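Local coordinates for protein argininosuccinate lyase (Chelativorans sp., PDB 6RXA) that is a carbon-nitrogen lyase of the aspartase/fumarase superfamily, known as EDDS lyase, and probably cleaves argininosuccinate into fumarate and L-arginine, at residues Ala270-Ser275 against Met290-Ser295; Glu362-Met367 against Thr395-Gly400. The protein carries 2 engineered substitutions. All coordinates share one frame; numbering follows the deposited sequence. Where two conformers were deposited one is given.

Interaction 1 (Ala270-Ser275 against Met290-Ser295); sequences AELDAS and MSLERS. Engineered in segment 290-295: M290 (natural residue Asp).
L272 meets L292 tip to tip. Its CD1 methyl lies 4.1 Å from CD1 of L292, and no hydrogen bond crosses between the segments. L272 sets out toward the helix from its CB. L292 does not, and it is its outer end that reaches the loop. CG of L292 stands anti to its carbonyl carbon, chi1 -55°, and this carries CD1 over to L272. The same CD1 of L272 also lies 4.2 Å from OG of S291, at van der Waals range. S291 turns its hydroxyl between its own N and carbonyl carbon, chi1 54°. There OG is hydrogen-bonded to the carbonyl O of F276, so this buried polar atom is satisfied just beyond the end of 270-275.

Each segment is also braced within itself. OD2 of D273 is 3.0 Å from the backbone N of S275, an Asx turn, and 2.7 Å from OG of S275. The two donors arrive from opposite faces of the carboxylate plane. Its other oxygen, OD1, is held by H350. In the helix, the carbonyl O of S291 takes both the backbone N and the OG of S295, the latter at 2.8 Å.

M290, engineered from Asp, leads its side chain away from the loop. R294, a fumarate-binding residue of this protein, with no fumarate bound to this chain, makes a cation-pi contact with Y26.

The contact joins the loop residue just after strand 270-271, which pairs with strand 350-351, to the first turn of helix 290-301. V345 of helix 329-348 touches both L272 and S291, and M342 packs on L292. Helix 236-262 covers L292 through I259, while F22 of helix 20-31 lies against S291.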
ATOM      1  N   ALA A 270      11.950  28.780  14.366  1.00 16.01           N
ATOM      2  CA  ALA A 270      12.687  27.865  15.211  1.00 16.33           C
ATOM      3  C   ALA A 270      13.963  27.487  14.479  1.00 16.55           C
ATOM      4  O   ALA A 270      14.067  27.617  13.256  1.00 16.22           O
ATOM      5  CB  ALA A 270      11.903  26.596  15.557  1.00 16.49           C
ATOM      6  N   GLU A 271      14.937  27.023  15.249  1.00 16.44           N
ATOM      7  CA  GLU A 271      16.201  26.554  14.700  1.00 15.73           C
ATOM      8  C   GLU A 271      16.561  25.229  15.351  1.00 15.06           C
ATOM      9  O   GLU A 271      16.472  25.097  16.578  1.00 15.86           O
ATOM     10  CB  GLU A 271      17.308  27.580  14.950  1.00 18.89           C
ATOM     11  CG  GLU A 271      18.595  27.264  14.199  1.00 25.75           C
ATOM     12  CD  GLU A 271      19.644  28.374  14.275  1.00 30.96           C
ATOM     13  OE1 GLU A 271      20.806  28.092  13.926  1.00 30.28           O
ATOM     14  OE2 GLU A 271      19.316  29.517  14.667  1.00 30.70           O
ATOM     15  N   LEU A 272      16.963  24.258  14.540  1.00 13.97           N
ATOM     16  CA  LEU A 272      17.463  23.014  15.088  1.00 14.32           C
ATOM     17  C   LEU A 272      18.766  23.259  15.832  1.00 14.87           C
ATOM     18  O   LEU A 272      19.591  24.085  15.434  1.00 14.60           O
ATOM     19  CB  LEU A 272      17.756  22.042  13.956  1.00 14.02           C
ATOM     20  CG  LEU A 272      16.542  21.481  13.231  1.00 15.37           C
ATOM     21  CD1 LEU A 272      16.982  20.687  11.998  1.00 15.73           C
ATOM     22  CD2 LEU A 272      15.697  20.592  14.146  1.00 16.91           C
ATOM     23  N   ASP A 273      18.966  22.514  16.912  1.00 15.54           N
ATOM     24  CA  ASP A 273      20.297  22.464  17.501  1.00 15.86           C
ATOM     25  C   ASP A 273      21.295  21.995  16.445  1.00 15.76           C
ATOM     26  O   ASP A 273      20.996  21.122  15.627  1.00 14.38           O
ATOM     27  CB  ASP A 273      20.328  21.505  18.686  1.00 16.72           C
ATOM     28  CG  ASP A 273      21.569  21.676  19.525  1.00 18.48           C
ATOM     29  OD1 ASP A 273      21.585  22.619  20.353  1.00 20.03           O
ATOM     30  OD2 ASP A 273      22.533  20.908  19.326  1.00 18.40           O
ATOM     31  N   ALA A 274      22.495  22.581  16.478  1.00 16.53           N
ATOM     32  CA  ALA A 274      23.545  22.201  15.542  1.00 17.15           C
ATOM     33  C   ALA A 274      23.769  20.695  15.498  1.00 16.25           C
ATOM     34  O   ALA A 274      24.084  20.145  14.438  1.00 16.51           O
ATOM     35  CB  ALA A 274      24.867  22.867  15.949  1.00 19.88           C
ATOM     36  N   SER A 275      23.605  20.015  16.635  1.00 15.22           N
ATOM     37  CA  SER A 275      23.851  18.582  16.715  1.00 15.73           C
ATOM     38  C   SER A 275      22.794  17.753  16.007  1.00 15.01           C
ATOM     39  O   SER A 275      22.956  16.532  15.902  1.00 15.73           O
ATOM     40  CB  SER A 275      23.951  18.153  18.183  1.00 16.98           C
ATOM     41  OG  SER A 275      22.717  18.278  18.873  1.00 17.71           O
ATOM     42  N   MET A 290      18.577  17.356   8.291  0.53 13.33           N
ATOM     43  CA  MET A 290      18.773  15.959   7.936  0.53 14.00           C
ATOM     44  C   MET A 290      18.137  15.020   8.952  0.53 13.17           C
ATOM     45  O   MET A 290      17.642  13.949   8.573  0.53 13.43           O
ATOM     46  CB  MET A 290      20.274  15.710   7.810  0.53 16.07           C
ATOM     47  CG  MET A 290      20.628  14.356   7.283  0.53 17.83           C
ATOM     48  SD  MET A 290      19.986  14.029   5.631  0.53 21.29           S
ATOM     49  CE  MET A 290      21.398  13.177   4.909  0.53 23.16           C
ATOM     50  N   SER A 291      18.128  15.398  10.232  1.00 12.87           N
ATOM     51  CA  SER A 291      17.472  14.586  11.246  1.00 12.66           C
ATOM     52  C   SER A 291      15.988  14.467  10.949  1.00 13.01           C
ATOM     53  O   SER A 291      15.400  13.384  11.069  1.00 14.66           O
ATOM     54  CB  SER A 291      17.687  15.205  12.626  1.00 13.62           C
ATOM     55  OG  SER A 291      17.286  16.569  12.661  1.00 14.17           O
ATOM     56  N   LEU A 292      15.364  15.582  10.560  1.00 12.35           N
ATOM     57  CA  LEU A 292      13.934  15.573  10.265  1.00 12.17           C
ATOM     58  C   LEU A 292      13.633  14.755   9.019  1.00 11.93           C
ATOM     59  O   LEU A 292      12.683  13.959   9.007  1.00 12.86           O
ATOM     60  CB  LEU A 292      13.457  17.016  10.089  1.00 12.11           C
ATOM     61  CG  LEU A 292      13.737  18.005  11.225  1.00 12.52           C
ATOM     62  CD1 LEU A 292      13.195  19.402  10.896  1.00 12.16           C
ATOM     63  CD2 LEU A 292      13.203  17.486  12.550  1.00 13.88           C
ATOM     64  N   GLU A 293      14.425  14.930   7.959  1.00 12.24           N
ATOM     65  CA  GLU A 293      14.116  14.246   6.709  1.00 12.59           C
ATOM     66  C   GLU A 293      14.339  12.746   6.821  1.00 11.98           C
ATOM     67  O   GLU A 293      13.542  11.960   6.294  1.00 13.03           O
ATOM     68  CB  GLU A 293      14.887  14.860   5.547  1.00 13.69           C
ATOM     69  CG  GLU A 293      14.342  16.255   5.204  1.00 14.47           C
ATOM     70  CD  GLU A 293      14.656  16.710   3.806  1.00 15.11           C
ATOM     71  OE1 GLU A 293      13.950  17.638   3.329  1.00 15.17           O
ATOM     72  OE2 GLU A 293      15.628  16.189   3.205  1.00 16.61           O
ATOM     73  N   ARG A 294      15.410  12.320   7.496  1.00 12.75           N
ATOM     74  CA  ARG A 294      15.605  10.883   7.668  1.00 11.87           C
ATOM     75  C   ARG A 294      14.580  10.284   8.626  1.00 12.47           C
ATOM     76  O   ARG A 294      14.260   9.096   8.521  1.00 14.32           O
ATOM     77  CB  ARG A 294      17.031  10.585   8.127  1.00 13.66           C
ATOM     78  CG  ARG A 294      18.043  10.755   7.005  1.00 17.03           C
ATOM     79  CD  ARG A 294      19.449  10.596   7.519  1.00 22.98           C
ATOM     80  NE  ARG A 294      20.430  10.533   6.438  1.00 34.09           N
ATOM     81  CZ  ARG A 294      20.783   9.414   5.808  1.00 47.71           C
ATOM     82  NH1 ARG A 294      20.229   8.251   6.129  1.00 57.02           N
ATOM     83  NH2 ARG A 294      21.693   9.465   4.847  1.00 47.21           N
ATOM     84  N   SER A 295      14.054  11.075   9.566  1.00 12.35           N
ATOM     85  CA  SER A 295      12.966  10.577  10.402  1.00 12.44           C
ATOM     86  C   SER A 295      11.700  10.364   9.575  1.00 12.58           C
ATOM     87  O   SER A 295      11.025   9.333   9.708  1.00 13.29           O
ATOM     88  CB  SER A 295      12.725  11.535  11.577  1.00 12.71           C
ATOM     89  OG  SER A 295      13.828  11.515  12.487  1.00 13.86           O
TER

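Interaction 2 (Glu362-Met367 against Thr395-Gly400); sequences ENYSTM and TAIEKG
The ring of Y364 lies against A396 and I397 near the end of helix 382-399. Its approach to both is oblique. CE2 of Y364 comes within 3.7 Å of CG1 of I397. On the other side of the ring, CE1 of Y364 is 4.0 Å from the methyl CB of A396. CG of Y364 is anti to its carbonyl carbon, chi1 -49°, and this carries the ring out of the loop toward the helix. The carbonyl O of E362 stands over the ring centre, 4.0 Å above the plane.

The enclosed side is at A396. Its CB lies 3.9 Å from OH of Y364 and also packs on L410 of helix 408-419. The hydroxyl makes no hydrogen bond to 395-400. It is bonded instead to the carbonyl O of I401, just past the helix, which holds the outer end of the ring.

The I397 side is the solvent side, although it holds the closest approach. I397 is exposed, and R13 of the third subunit packs on it. Q285 of that subunit touches Y364.

Both segments mark helix ends. Y364 has positive phi, 85°, just after helix 353-362, and a type I turn from Y364 to M367 leads into helix 367-378. G400 also has positive phi and closes helix 382-399 with a Schellman motif. This is helix-end packing within the C-terminal region of an argininosuccinate lyase fold, away from the annotated sites.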
ATOM      1  N   GLU A 362       1.549  40.621  13.876  1.00 18.54           N
ATOM      2  CA  GLU A 362       1.559  41.375  12.628  1.00 20.18           C
ATOM      3  C   GLU A 362       0.818  40.737  11.466  1.00 20.05           C
ATOM      4  O   GLU A 362       0.369  41.470  10.583  1.00 21.05           O
ATOM      5  CB  GLU A 362       3.003  41.664  12.191  1.00 21.46           C
ATOM      6  CG  GLU A 362       3.745  42.528  13.184  1.00 23.03           C
ATOM      7  CD  GLU A 362       5.120  42.950  12.708  1.00 25.19           C
ATOM      8  OE1 GLU A 362       5.595  42.424  11.682  1.00 25.79           O
ATOM      9  OE2 GLU A 362       5.720  43.825  13.366  1.00 26.64           O
ATOM     10  N   ASN A 363       0.659  39.408  11.419  1.00 18.66           N
ATOM     11  CA  ASN A 363       0.248  38.734  10.191  1.00 18.24           C
ATOM     12  C   ASN A 363      -1.215  38.280  10.167  1.00 19.30           C
ATOM     13  O   ASN A 363      -1.574  37.408   9.368  1.00 20.28           O
ATOM     14  CB  ASN A 363       1.167  37.553   9.897  1.00 18.46           C
ATOM     15  CG  ASN A 363       2.562  37.978   9.510  1.00 21.35           C
ATOM     16  OD1 ASN A 363       2.834  39.151   9.306  1.00 23.08           O
ATOM     17  ND2 ASN A 363       3.460  37.007   9.401  1.00 22.02           N
ATOM     18  N   TYR A 364      -2.062  38.869  10.989  1.00 18.71           N
ATOM     19  CA  TYR A 364      -3.531  38.825  10.899  1.00 17.78           C
ATOM     20  C   TYR A 364      -4.167  37.609  11.548  1.00 16.50           C
ATOM     21  O   TYR A 364      -5.401  37.420  11.392  1.00 16.10           O
ATOM     22  CB  TYR A 364      -4.061  39.028   9.473  1.00 18.37           C
ATOM     23  CG  TYR A 364      -3.445  40.230   8.781  1.00 20.28           C
ATOM     24  CD1 TYR A 364      -3.734  41.520   9.196  1.00 21.98           C
ATOM     25  CD2 TYR A 364      -2.548  40.063   7.730  1.00 20.77           C
ATOM     26  CE1 TYR A 364      -3.154  42.613   8.578  1.00 22.32           C
ATOM     27  CE2 TYR A 364      -1.967  41.147   7.110  1.00 22.07           C
ATOM     28  CZ  TYR A 364      -2.278  42.417   7.532  1.00 23.18           C
ATOM     29  OH  TYR A 364      -1.697  43.501   6.905  1.00 25.45           O
ATOM     30  N   SER A 365      -3.431  36.800  12.304  1.00 15.52           N
ATOM     31  CA  SER A 365      -4.046  35.705  13.042  1.00 15.48           C
ATOM     32  C   SER A 365      -4.982  36.186  14.152  1.00 16.11           C
ATOM     33  O   SER A 365      -5.759  35.375  14.675  1.00 16.03           O
ATOM     34  CB  SER A 365      -2.964  34.784  13.606  1.00 15.59           C
ATOM     35  OG  SER A 365      -2.320  35.373  14.714  1.00 15.56           O
ATOM     36  N   THR A 366      -4.916  37.456  14.538  1.00 16.17           N
ATOM     37  CA  THR A 366      -5.807  38.001  15.564  1.00 17.18           C
ATOM     38  C   THR A 366      -7.169  38.415  15.021  1.00 18.07           C
ATOM     39  O   THR A 366      -7.985  38.943  15.784  1.00 18.99           O
ATOM     40  CB  THR A 366      -5.128  39.195  16.246  1.00 18.56           C
ATOM     41  OG1 THR A 366      -4.749  40.148  15.242  1.00 18.90           O
ATOM     42  CG2 THR A 366      -3.894  38.733  17.013  1.00 18.80           C
ATOM     43  N   MET A 367      -7.472  38.173  13.745  1.00 17.51           N
ATOM     44  CA  MET A 367      -8.713  38.702  13.190  1.00 18.49           C
ATOM     45  C   MET A 367      -9.959  37.995  13.728  1.00 19.23           C
ATOM     46  O   MET A 367     -11.038  38.601  13.745  1.00 19.54           O
ATOM     47  CB  MET A 367      -8.691  38.658  11.663  1.00 18.40           C
ATOM     48  CG  MET A 367      -7.683  39.594  11.035  1.00 19.75           C
ATOM     49  SD  MET A 367      -7.989  41.325  11.425  1.00 21.15           S
ATOM     50  CE  MET A 367      -6.593  41.680  12.494  1.00 27.96           C
ATOM     51  N   THR A 395      -8.088  45.554   3.015  1.00 29.93           N
ATOM     52  CA  THR A 395      -7.609  46.926   2.973  1.00 31.14           C
ATOM     53  C   THR A 395      -6.252  47.047   3.650  1.00 31.38           C
ATOM     54  O   THR A 395      -5.357  47.724   3.132  1.00 30.02           O
ATOM     55  CB  THR A 395      -8.636  47.845   3.630  1.00 37.24           C
ATOM     56  OG1 THR A 395      -9.903  47.697   2.974  1.00 34.84           O
ATOM     57  CG2 THR A 395      -8.185  49.289   3.530  1.00 48.25           C
ATOM     58  N   ALA A 396      -6.066  46.381   4.793  1.00 30.73           N
ATOM     59  CA  ALA A 396      -4.799  46.495   5.508  1.00 29.18           C
ATOM     60  C   ALA A 396      -3.640  45.963   4.674  1.00 29.49           C
ATOM     61  O   ALA A 396      -2.551  46.545   4.671  1.00 30.16           O
ATOM     62  CB  ALA A 396      -4.869  45.758   6.847  1.00 28.02           C
ATOM     63  N   ILE A 397      -3.845  44.844   3.977  1.00 29.53           N
ATOM     64  CA  ILE A 397      -2.791  44.305   3.122  1.00 30.19           C
ATOM     65  C   ILE A 397      -2.488  45.267   1.980  1.00 32.34           C
ATOM     66  O   ILE A 397      -1.321  45.517   1.652  1.00 33.35           O
ATOM     67  CB  ILE A 397      -3.195  42.915   2.605  1.00 28.87           C
ATOM     68  CG1 ILE A 397      -3.285  41.920   3.763  1.00 28.14           C
ATOM     69  CG2 ILE A 397      -2.201  42.434   1.567  1.00 28.02           C
ATOM     70  CD1 ILE A 397      -3.860  40.568   3.361  1.00 25.80           C
ATOM     71  N   GLU A 398      -3.529  45.825   1.360  1.00 34.44           N
ATOM     72  CA  GLU A 398      -3.323  46.755   0.255  1.00 38.23           C
ATOM     73  C   GLU A 398      -2.540  47.984   0.699  1.00 37.03           C
ATOM     74  O   GLU A 398      -1.685  48.482  -0.042  1.00 37.96           O
ATOM     75  CB  GLU A 398      -4.672  47.175  -0.328  1.00 48.11           C
ATOM     76  CG  GLU A 398      -5.157  46.294  -1.458  1.00 62.61           C
ATOM     77  CD  GLU A 398      -6.658  46.377  -1.655  1.00 74.05           C
ATOM     78  OE1 GLU A 398      -7.282  47.335  -1.148  1.00 75.88           O
ATOM     79  OE2 GLU A 398      -7.216  45.474  -2.313  1.00 77.94           O
ATOM     80  N   LYS A 399      -2.820  48.490   1.898  1.00 35.75           N
ATOM     81  CA  LYS A 399      -2.174  49.696   2.399  1.00 36.42           C
ATOM     82  C   LYS A 399      -0.889  49.417   3.172  1.00 37.28           C
ATOM     83  O   LYS A 399      -0.228  50.368   3.601  1.00 38.79           O
ATOM     84  CB  LYS A 399      -3.136  50.473   3.299  1.00 38.62           C
ATOM     85  CG  LYS A 399      -4.334  51.078   2.584  1.00 42.09           C
ATOM     86  CD  LYS A 399      -5.341  51.605   3.602  1.00 49.74           C
ATOM     87  CE  LYS A 399      -5.782  53.024   3.287  1.00 63.14           C
ATOM     88  NZ  LYS A 399      -6.764  53.060   2.177  1.00 71.98           N
ATOM     89  N   GLY A 400      -0.523  48.154   3.364  1.00 37.47           N
ATOM     90  CA  GLY A 400       0.695  47.831   4.085  1.00 35.19           C
ATOM     91  C   GLY A 400       0.609  48.034   5.582  1.00 32.87           C
ATOM     92  O   GLY A 400       1.618  48.349   6.218  1.00 35.69           O
TER

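Interaction 1 comes first along the chain and closes before interaction 2 opens. Their centres are 32 Å apart, and their nearest atoms about 13 Å, so they do not touch. Interaction 1 is buried in the lyase family region, between the loop after strand 270-271 and the start of helix 290-301, beside residues that bind fumarate. Interaction 2 lies farther from the chain centre, in the C-terminal family region, where helices 353-362, 367-378 and 382-399 meet. Helix 329-348 and strand 350-351 lie between them in sequence. Both segment pairs touch the third subunit of the four-chain assembly: M290 and E293 in interaction 1, Y364, M367 and I397 in interaction 2.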